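Long-range contact in aspartate aminotransferase (Plasmodium falciparum, PDB 3K7Y), which probably interconverts L-aspartate and 2-oxoglutarate with oxaloacetate and L-glutamate, working as a homodimer that carries pyridoxal 5'-phosphate: residues A[83-88]-A[243-248]. Sequence-based numbering, arbitrary orientation.
Sequences NLIFGN and VCQSFS. With PLP (pyridoxal-5'-phosphate), chain B.
The last turn of helix 75-86 packs against one face of strand 241-246, Leu84 and Ile85 meeting Val243 and Gln245 of the strand and Phe247 just past its end, while the other face leads to the cofactor phosphate. Ile85 and Gln245 supply about half of the buried surface. With CG anti to its backbone N (chi1 151°) and the chain extended beyond it, Gln245 turns its NE2 end to the isoleucine: Ile85 CG2 stands over the amide face, 3.2 Å from NE2, and Ile85 CD1 lies near the amide plane beyond the nitrogen, at 3.3 Å. Ile85 CG2 also faces Val243 CG1, at 4.3 Å. One residue earlier in the helix, Leu84 CD1 meets the edge of the Phe247 ring near its plane, 4.0 Å from CE1. No hydrogen bond joins the two segments.

The strand belongs to the large mixed sheet of the aspartate aminotransferase fold, between strands 209-214 and 258-264. Alternation along it sends Val243 and Gln245 to the helix and Ser246 to the pyridoxal phosphate. Ser246 OG donates to PLP O1P at 2.9 Å. It also accepts a bond from Ser248 N (3.0 Å), closing an ST turn. Ser248 OG is hydrogen-bonded to O1P as well, at 2.6 Å, and also pairs with Leu253 O. Tyr68 of the second subunit packs on Ser248. Ile85 O is hydrogen-bonded by Arg232, Leu84 O by Gln217.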
ATOM      1  N   ASN A  83      22.005  -1.990   5.012  1.00 75.15           N
ATOM      2  CA  ASN A  83      23.397  -1.768   4.619  1.00 77.53           C
ATOM      3  C   ASN A  83      23.542  -0.369   4.006  1.00 77.20           C
ATOM      4  O   ASN A  83      24.441   0.395   4.371  1.00 77.96           O
ATOM      5  CB  ASN A  83      23.885  -2.842   3.634  1.00 79.02           C
ATOM      6  CG  ASN A  83      25.383  -2.762   3.371  1.00 81.44           C
ATOM      7  OD1 ASN A  83      26.149  -3.544   3.923  1.00 83.85           O
ATOM      8  ND2 ASN A  83      25.804  -1.808   2.532  1.00 81.85           N
ATOM      9  N   LEU A  84      22.624  -0.029   3.103  1.00 76.42           N
ATOM     10  CA  LEU A  84      22.713   1.209   2.354  1.00 76.05           C
ATOM     11  C   LEU A  84      22.726   2.431   3.248  1.00 75.68           C
ATOM     12  O   LEU A  84      23.429   3.386   2.949  1.00 76.24           O
ATOM     13  CB  LEU A  84      21.601   1.302   1.312  1.00 74.79           C
ATOM     14  CG  LEU A  84      21.563   0.196   0.254  1.00 75.17           C
ATOM     15  CD1 LEU A  84      20.467   0.467  -0.762  1.00 74.15           C
ATOM     16  CD2 LEU A  84      22.902   0.078  -0.434  1.00 76.87           C
ATOM     17  N   ILE A  85      21.975   2.414   4.346  1.00 75.33           N
ATOM     18  CA  ILE A  85      21.957   3.596   5.196  1.00 75.47           C
ATOM     19  C   ILE A  85      23.013   3.580   6.283  1.00 77.36           C
ATOM     20  O   ILE A  85      23.600   4.614   6.567  1.00 77.62           O
ATOM     21  CB  ILE A  85      20.559   3.966   5.761  1.00 73.94           C
ATOM     22  CG1 ILE A  85      20.002   2.858   6.652  1.00 74.81           C
ATOM     23  CG2 ILE A  85      19.586   4.376   4.626  1.00 72.39           C
ATOM     24  CD1 ILE A  85      19.295   1.727   5.928  1.00 76.20           C
ATOM     25  N   PHE A  86      23.272   2.423   6.878  1.00 79.55           N
ATOM     26  CA  PHE A  86      24.227   2.341   7.991  1.00 82.02           C
ATOM     27  C   PHE A  86      25.601   1.851   7.537  1.00 84.92           C
ATOM     28  O   PHE A  86      26.517   1.749   8.341  1.00 86.05           O
ATOM     29  CB  PHE A  86      23.692   1.441   9.123  1.00 82.37           C
ATOM     30  CG  PHE A  86      22.412   1.947   9.791  1.00 80.89           C
ATOM     31  CD1 PHE A  86      22.468   2.784  10.906  1.00 80.94           C
ATOM     32  CD2 PHE A  86      21.159   1.551   9.332  1.00 78.68           C
ATOM     33  CE1 PHE A  86      21.300   3.236  11.526  1.00 79.05           C
ATOM     34  CE2 PHE A  86      19.991   2.001   9.946  1.00 77.09           C
ATOM     35  CZ  PHE A  86      20.063   2.841  11.043  1.00 77.51           C
ATOM     36  N   GLY A  87      25.732   1.550   6.250  1.00 86.73           N
ATOM     37  CA  GLY A  87      26.997   1.120   5.671  1.00 90.63           C
ATOM     38  C   GLY A  87      27.308  -0.306   6.030  1.00 93.62           C
ATOM     39  O   GLY A  87      26.399  -1.114   6.223  1.00 92.95           O
ATOM     40  N   ASN A  88      28.602  -0.610   6.101  1.00 97.23           N
ATOM     41  CA  ASN A  88      29.072  -1.895   6.621  1.00100.81           C
ATOM     42  C   ASN A  88      30.539  -1.863   7.052  1.00104.09           C
ATOM     43  O   ASN A  88      31.389  -1.322   6.350  1.00105.62           O
ATOM     44  CB  ASN A  88      28.801  -3.061   5.649  1.00101.38           C
ATOM     45  CG  ASN A  88      29.590  -2.960   4.367  1.00102.34           C
ATOM     46  OD1 ASN A  88      30.293  -3.896   3.992  1.00103.75           O
ATOM     47  ND2 ASN A  88      29.477  -1.827   3.681  1.00101.07           N
ATOM     48  N   VAL A 243      14.458   6.117  10.166  1.00 61.19           N
ATOM     49  CA  VAL A 243      14.756   6.406   8.772  1.00 60.44           C
ATOM     50  C   VAL A 243      13.612   5.963   7.851  1.00 59.62           C
ATOM     51  O   VAL A 243      13.199   4.794   7.870  1.00 59.62           O
ATOM     52  CB  VAL A 243      16.099   5.765   8.316  1.00 61.20           C
ATOM     53  CG1 VAL A 243      16.547   6.362   6.993  1.00 60.78           C
ATOM     54  CG2 VAL A 243      17.190   5.943   9.366  1.00 61.17           C
ATOM     55  N   CYS A 244      13.098   6.910   7.067  1.00 58.50           N
ATOM     56  CA  CYS A 244      12.197   6.593   5.976  1.00 57.58           C
ATOM     57  C   CYS A 244      13.006   6.645   4.705  1.00 57.20           C
ATOM     58  O   CYS A 244      13.634   7.663   4.406  1.00 58.26           O
ATOM     59  CB  CYS A 244      11.052   7.595   5.916  1.00 57.42           C
ATOM     60  SG  CYS A 244      10.091   7.636   7.450  1.00 60.15           S
ATOM     61  N   GLN A 245      12.983   5.554   3.950  1.00 56.18           N
ATOM     62  CA  GLN A 245      13.856   5.390   2.794  1.00 55.70           C
ATOM     63  C   GLN A 245      13.045   5.025   1.564  1.00 55.07           C
ATOM     64  O   GLN A 245      12.263   4.076   1.602  1.00 55.10           O
ATOM     65  CB  GLN A 245      14.886   4.324   3.129  1.00 56.44           C
ATOM     66  CG  GLN A 245      15.468   3.486   2.000  1.00 57.52           C
ATOM     67  CD  GLN A 245      16.722   2.734   2.460  1.00 58.30           C
ATOM     68  OE1 GLN A 245      17.474   2.175   1.660  1.00 59.46           O
ATOM     69  NE2 GLN A 245      16.963   2.751   3.757  1.00 57.77           N
ATOM     70  N   SER A 246      13.209   5.804   0.493  1.00 54.37           N
ATOM     71  CA  SER A 246      12.545   5.554  -0.778  1.00 53.58           C
ATOM     72  C   SER A 246      13.552   5.139  -1.818  1.00 54.46           C
ATOM     73  O   SER A 246      14.695   5.602  -1.800  1.00 55.47           O
ATOM     74  CB  SER A 246      11.833   6.806  -1.275  1.00 53.43           C
ATOM     75  OG  SER A 246      11.374   6.620  -2.609  1.00 53.72           O
ATOM     76  N   PHE A 247      13.120   4.276  -2.732  1.00 54.54           N
ATOM     77  CA  PHE A 247      13.943   3.829  -3.841  1.00 55.33           C
ATOM     78  C   PHE A 247      13.240   4.223  -5.119  1.00 55.98           C
ATOM     79  O   PHE A 247      13.481   3.626  -6.183  1.00 56.78           O
ATOM     80  CB  PHE A 247      14.064   2.321  -3.840  1.00 55.50           C
ATOM     81  CG  PHE A 247      14.639   1.747  -2.592  1.00 55.83           C
ATOM     82  CD1 PHE A 247      16.003   1.794  -2.343  1.00 57.70           C
ATOM     83  CD2 PHE A 247      13.823   1.094  -1.680  1.00 55.57           C
ATOM     84  CE1 PHE A 247      16.539   1.213  -1.188  1.00 58.25           C
ATOM     85  CE2 PHE A 247      14.353   0.519  -0.524  1.00 55.12           C
ATOM     86  CZ  PHE A 247      15.708   0.577  -0.281  1.00 56.44           C
ATOM     87  N   SER A 248      12.346   5.202  -5.019  1.00 55.49           N
ATOM     88  CA  SER A 248      11.621   5.633  -6.190  1.00 56.82           C
ATOM     89  C   SER A 248      12.537   6.287  -7.190  1.00 58.60           C
ATOM     90  O   SER A 248      12.344   6.095  -8.392  1.00 59.79           O
ATOM     91  CB  SER A 248      10.454   6.535  -5.844  1.00 56.04           C
ATOM     92  OG  SER A 248       9.279   5.749  -5.723  1.00 57.28           O
TER
HETATM   93  N1  PLP B 406      10.325  12.315   0.936  1.00 59.51           N
HETATM   94  C2  PLP B 406      10.797  13.226   0.026  1.00 57.07           C
HETATM   95  C2A PLP B 406      11.634  14.343   0.521  1.00 55.74           C
HETATM   96  C3  PLP B 406      10.496  13.080  -1.320  1.00 58.25           C
HETATM   97  O3  PLP B 406      10.983  13.980  -2.234  1.00 58.49           O
HETATM   98  C4  PLP B 406       9.702  12.013  -1.742  1.00 59.75           C
HETATM   99  C4A PLP B 406       9.528  11.820  -3.218  1.00 62.37           C
HETATM  100  O4A PLP B 406      10.302  11.066  -3.822  1.00 65.22           O
HETATM  101  C5  PLP B 406       9.218  11.068  -0.816  1.00 60.08           C
HETATM  102  C6  PLP B 406       9.537  11.244   0.532  1.00 60.52           C
HETATM  103  C5A PLP B 406       8.328   9.873  -1.171  1.00 59.02           C
HETATM  104  O4P PLP B 406       8.766   9.043  -2.233  1.00 57.43           O
HETATM  105  P   PLP B 406       7.815   7.859  -2.800  1.00 56.10           P
HETATM  106  O1P PLP B 406       8.630   6.737  -3.377  1.00 55.19           O
HETATM  107  O2P PLP B 406       6.999   8.389  -3.948  1.00 56.20           O
HETATM  108  O3P PLP B 406       6.976   7.351  -1.649  1.00 53.43           O